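Local coordinates for CrtC domain-containing protein (Fusarium vanettenii 77-13-4, PDB 7A0Q), which probably hydrates the phytoalexin kievitone, as a kievitone hydratase of the CrtC-like lipocalin family, at residues Lys25-Ser33 / Ile196-Trp204. Sequence-based numbering, arbitrary orientation. Where two conformers were deposited one is given.
Sequences KFPFKPENS and IDPAKSHTW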
loop_
_atom_site.group_PDB
_atom_site.type_symbol
_atom_site.label_atom_id
_atom_site.label_comp_id
_atom_site.label_asym_id
_atom_site.label_seq_id
_atom_site.Cartn_x
_atom_site.Cartn_y
_atom_site.Cartn_z
ATOM N N LYS A 25 -5.956 -1.350 21.476
ATOM C CA LYS A 25 -6.310 -1.695 20.101
ATOM C C LYS A 25 -6.220 -0.469 19.200
ATOM O O LYS A 25 -6.547 0.648 19.617
ATOM C CB LYS A 25 -7.719 -2.290 20.029
ATOM C CG LYS A 25 -7.956 -3.491 20.946
ATOM C CD LYS A 25 -7.251 -4.738 20.440
ATOM C CE LYS A 25 -7.369 -5.885 21.428
ATOM N NZ LYS A 25 -6.878 -7.150 20.835
ATOM N N PHE A 26 -5.777 -0.677 17.962
ATOM C CA PHE A 26 -5.723 0.456 17.048
ATOM C C PHE A 26 -7.127 0.800 16.567
ATOM O O PHE A 26 -7.953 -0.097 16.386
ATOM C CB PHE A 26 -4.833 0.142 15.851
ATOM C CG PHE A 26 -3.392 0.062 16.190
ATOM C CD1 PHE A 26 -2.623 1.212 16.247
ATOM C CD2 PHE A 26 -2.801 -1.159 16.478
ATOM C CE1 PHE A 26 -1.286 1.150 16.572
ATOM C CE2 PHE A 26 -1.462 -1.230 16.807
ATOM C CZ PHE A 26 -0.705 -0.072 16.858
ATOM N N PRO A 27 -7.427 2.092 16.350
ATOM C CA PRO A 27 -8.779 2.521 15.973
ATOM C C PRO A 27 -9.091 2.344 14.484
ATOM O O PRO A 27 -9.543 3.274 13.810
ATOM C CB PRO A 27 -8.794 3.993 16.392
ATOM C CG PRO A 27 -7.381 4.436 16.218
ATOM C CD PRO A 27 -6.511 3.235 16.520
ATOM N N PHE A 28 -8.876 1.126 13.972
ATOM C CA PHE A 28 -9.243 0.815 12.592
ATOM C C PHE A 28 -10.743 0.996 12.391
ATOM O O PHE A 28 -11.550 0.499 13.183
ATOM C CB PHE A 28 -8.862 -0.623 12.234
ATOM C CG PHE A 28 -7.407 -0.961 12.420
ATOM C CD1 PHE A 28 -6.413 0.010 12.347
ATOM C CD2 PHE A 28 -7.035 -2.282 12.637
ATOM C CE1 PHE A 28 -5.071 -0.338 12.502
ATOM C CE2 PHE A 28 -5.704 -2.632 12.802
ATOM C CZ PHE A 28 -4.718 -1.664 12.733
ATOM N N LYS A 29 -11.118 1.689 11.311
ATOM C CA LYS A 29 -12.524 1.833 10.958
ATOM C C LYS A 29 -12.627 2.353 9.532
ATOM O O LYS A 29 -11.724 3.062 9.069
ATOM C CB LYS A 29 -13.251 2.775 11.931
ATOM C CG LYS A 29 -12.682 4.175 11.988
ATOM C CD LYS A 29 -13.342 5.004 13.097
ATOM C CE LYS A 29 -12.997 4.456 14.480
ATOM N NZ LYS A 29 -13.451 5.334 15.605
ATOM N N PRO A 30 -13.694 2.032 8.814
ATOM C CA PRO A 30 -13.823 2.490 7.429
ATOM C C PRO A 30 -14.392 3.897 7.342
ATOM O O PRO A 30 -15.041 4.404 8.262
ATOM C CB PRO A 30 -14.794 1.482 6.817
ATOM C CG PRO A 30 -15.695 1.123 7.979
ATOM C CD PRO A 30 -14.820 1.162 9.212
ATOM N N GLU A 31 -14.140 4.524 6.199
ATOM C CA GLU A 31 -14.906 5.701 5.837
ATOM C C GLU A 31 -16.209 5.276 5.173
ATOM O O GLU A 31 -16.407 4.109 4.813
ATOM C CB GLU A 31 -14.087 6.627 4.928
ATOM C CG GLU A 31 -12.982 7.299 5.710
ATOM C CD GLU A 31 -12.045 8.135 4.850
ATOM O OE1 GLU A 31 -11.980 7.910 3.619
ATOM O OE2 GLU A 31 -11.377 9.020 5.426
ATOM N N ASN A 32 -17.127 6.235 5.040
ATOM C CA ASN A 32 -18.394 5.993 4.368
ATOM C C ASN A 32 -18.687 7.184 3.455
ATOM O O ASN A 32 -19.696 7.874 3.582
ATOM C CB ASN A 32 -19.525 5.755 5.373
ATOM C CG ASN A 32 -20.835 5.366 4.700
ATOM O OD1 ASN A 32 -20.847 4.646 3.697
ATOM N ND2 ASN A 32 -21.945 5.836 5.255
ATOM N N SER A 33 -17.793 7.427 2.503
ATOM C CA SER A 33 -17.898 8.566 1.604
ATOM C C SER A 33 -17.882 8.094 0.154
ATOM O O SER A 33 -17.729 6.905 -0.144
ATOM C CB SER A 33 -16.763 9.562 1.858
ATOM O OG SER A 33 -15.566 8.883 2.176
ATOM N N ILE A 196 -13.896 -10.999 9.742
ATOM C CA ILE A 196 -13.524 -9.593 9.834
ATOM C C ILE A 196 -14.708 -8.789 10.354
ATOM O O ILE A 196 -15.844 -8.969 9.901
ATOM C CB ILE A 196 -13.060 -9.082 8.462
ATOM C CG1 ILE A 196 -11.757 -9.785 8.067
ATOM C CG2 ILE A 196 -12.878 -7.557 8.468
ATOM C CD1 ILE A 196 -11.309 -9.494 6.618
ATOM N N ASP A 197 -14.447 -7.888 11.307
ATOM C CA ASP A 197 -15.477 -6.982 11.801
ATOM C C ASP A 197 -15.473 -5.725 10.938
ATOM O O ASP A 197 -14.555 -4.898 11.073
ATOM C CB ASP A 197 -15.233 -6.630 13.265
ATOM C CG ASP A 197 -16.310 -5.724 13.848
ATOM O OD1 ASP A 197 -17.154 -5.203 13.094
ATOM O OD2 ASP A 197 -16.307 -5.537 15.082
ATOM N N PRO A 198 -16.472 -5.515 10.078
ATOM C CA PRO A 198 -16.430 -4.338 9.190
ATOM C C PRO A 198 -16.527 -3.007 9.924
ATOM O O PRO A 198 -16.158 -1.977 9.349
ATOM C CB PRO A 198 -17.628 -4.547 8.258
ATOM C CG PRO A 198 -18.566 -5.437 9.034
ATOM C CD PRO A 198 -17.715 -6.293 9.937
ATOM N N ALA A 199 -17.000 -2.975 11.171
ATOM C CA ALA A 199 -17.049 -1.705 11.879
ATOM C C ALA A 199 -15.683 -1.269 12.390
ATOM O O ALA A 199 -15.503 -0.091 12.720
ATOM C CB ALA A 199 -18.036 -1.793 13.051
ATOM N N LYS A 200 -14.716 -2.183 12.458
ATOM C CA LYS A 200 -13.438 -1.905 13.095
ATOM C C LYS A 200 -12.284 -2.343 12.205
ATOM O O LYS A 200 -11.238 -2.783 12.680
ATOM C CB LYS A 200 -13.376 -2.566 14.471
ATOM C CG LYS A 200 -14.364 -1.921 15.446
ATOM C CD LYS A 200 -14.420 -2.632 16.785
ATOM C CE LYS A 200 -15.352 -1.887 17.745
ATOM N NZ LYS A 200 -15.496 -2.592 19.049
ATOM N N SER A 201 -12.458 -2.182 10.894
ATOM C CA SER A 201 -11.480 -2.605 9.898
ATOM C C SER A 201 -11.499 -1.594 8.752
ATOM O O SER A 201 -12.476 -0.867 8.560
ATOM C CB SER A 201 -11.808 -4.000 9.342
ATOM O OG SER A 201 -11.739 -5.012 10.351
ATOM N N HIS A 202 -10.415 -1.557 7.975
ATOM C CA HIS A 202 -10.460 -0.835 6.706
ATOM C C HIS A 202 -9.323 -1.323 5.829
ATOM O O HIS A 202 -8.356 -1.906 6.312
ATOM C CB HIS A 202 -10.375 0.689 6.883
ATOM C CG HIS A 202 -9.068 1.166 7.442
ATOM N ND1 HIS A 202 -8.070 1.722 6.662
ATOM C CD2 HIS A 202 -8.598 1.174 8.713
ATOM C CE1 HIS A 202 -7.047 2.053 7.432
ATOM N NE2 HIS A 202 -7.339 1.726 8.679
ATOM N N THR A 203 -9.456 -1.076 4.532
ATOM C CA THR A 203 -8.446 -1.497 3.569
ATOM C C THR A 203 -7.998 -0.291 2.765
ATOM O O THR A 203 -8.832 0.486 2.292
ATOM C CB THR A 203 -8.990 -2.590 2.631
ATOM O OG1 THR A 203 -9.273 -3.765 3.396
ATOM C CG2 THR A 203 -7.978 -2.955 1.534
ATOM N N TRP A 204 -6.686 -0.133 2.614
ATOM C CA TRP A 204 -6.121 0.802 1.655
ATOM C C TRP A 204 -5.825 -0.014 0.407
ATOM O O TRP A 204 -4.989 -0.924 0.438
ATOM C CB TRP A 204 -4.855 1.462 2.190
ATOM C CG TRP A 204 -4.202 2.446 1.223
ATOM C CD1 TRP A 204 -3.746 2.194 -0.052
ATOM C CD2 TRP A 204 -3.925 3.826 1.480
ATOM N NE1 TRP A 204 -3.197 3.340 -0.594
ATOM C CE2 TRP A 204 -3.298 4.354 0.327
ATOM C CE3 TRP A 204 -4.138 4.666 2.579
ATOM C CZ2 TRP A 204 -2.883 5.685 0.248
ATOM C CZ3 TRP A 204 -3.712 5.989 2.499
ATOM C CH2 TRP A 204 -3.107 6.486 1.339
#
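The F28 and H202 rings meet obliquely, with planes at 72° and centroids 5.9 Å apart. At the edge of the H202 ring, in its plane, lies the CA of F28. F26 CB lies over one face of the F28 ring, offset toward the rim. The carbonyl oxygen of K200 sits at the edge of that ring, and it comes within 3.2 Å of F28 CB. This oxygen is hydrogen-bonded to T66 OG1. F28 CG is anti to its carbonyl carbon (chi1 -57°); CB faces 196-204, but the ring leads away and touches L95. H202 CG stands between its own N and carbonyl carbon (chi1 65°), which lays the imidazole against the K29 backbone, CD2 near K29 N and O. H202 CB comes 3.5 Å from K29 O. H202 NE2 is hydrogen-bonded to Y336 OH of strand 331-343.

P30 sets CG and CD against two backbone carbonyls. P30 CD is 3.2 Å from S201 O, and P30 CG is 3.4 Å from P198 O. P30 N has no hydrogen to give to S201 O. A weak, bent CA-H...O contact runs from K200 CA to F28 O, 3.1 Å.

Residues 197-201 are held by their own bonds. D197 O accepts from K200 N and from S201 OG (2.9 Å), which reach it from opposite faces of its plane. D197 OD1 takes A199 N at 2.9 Å, from above the carboxylate plane, forming an Asx turn. S201 OG also meets T66 N of strand 58-66.

The chain thus lays its irregular N-terminal segment over residues 198-202. E31 OE2 forms a salt bridge with R253 of the C-terminal barrel. The arrangement joins the two lipocalin-like halves of a CrtC-type fold, with an N-terminal arm running between them.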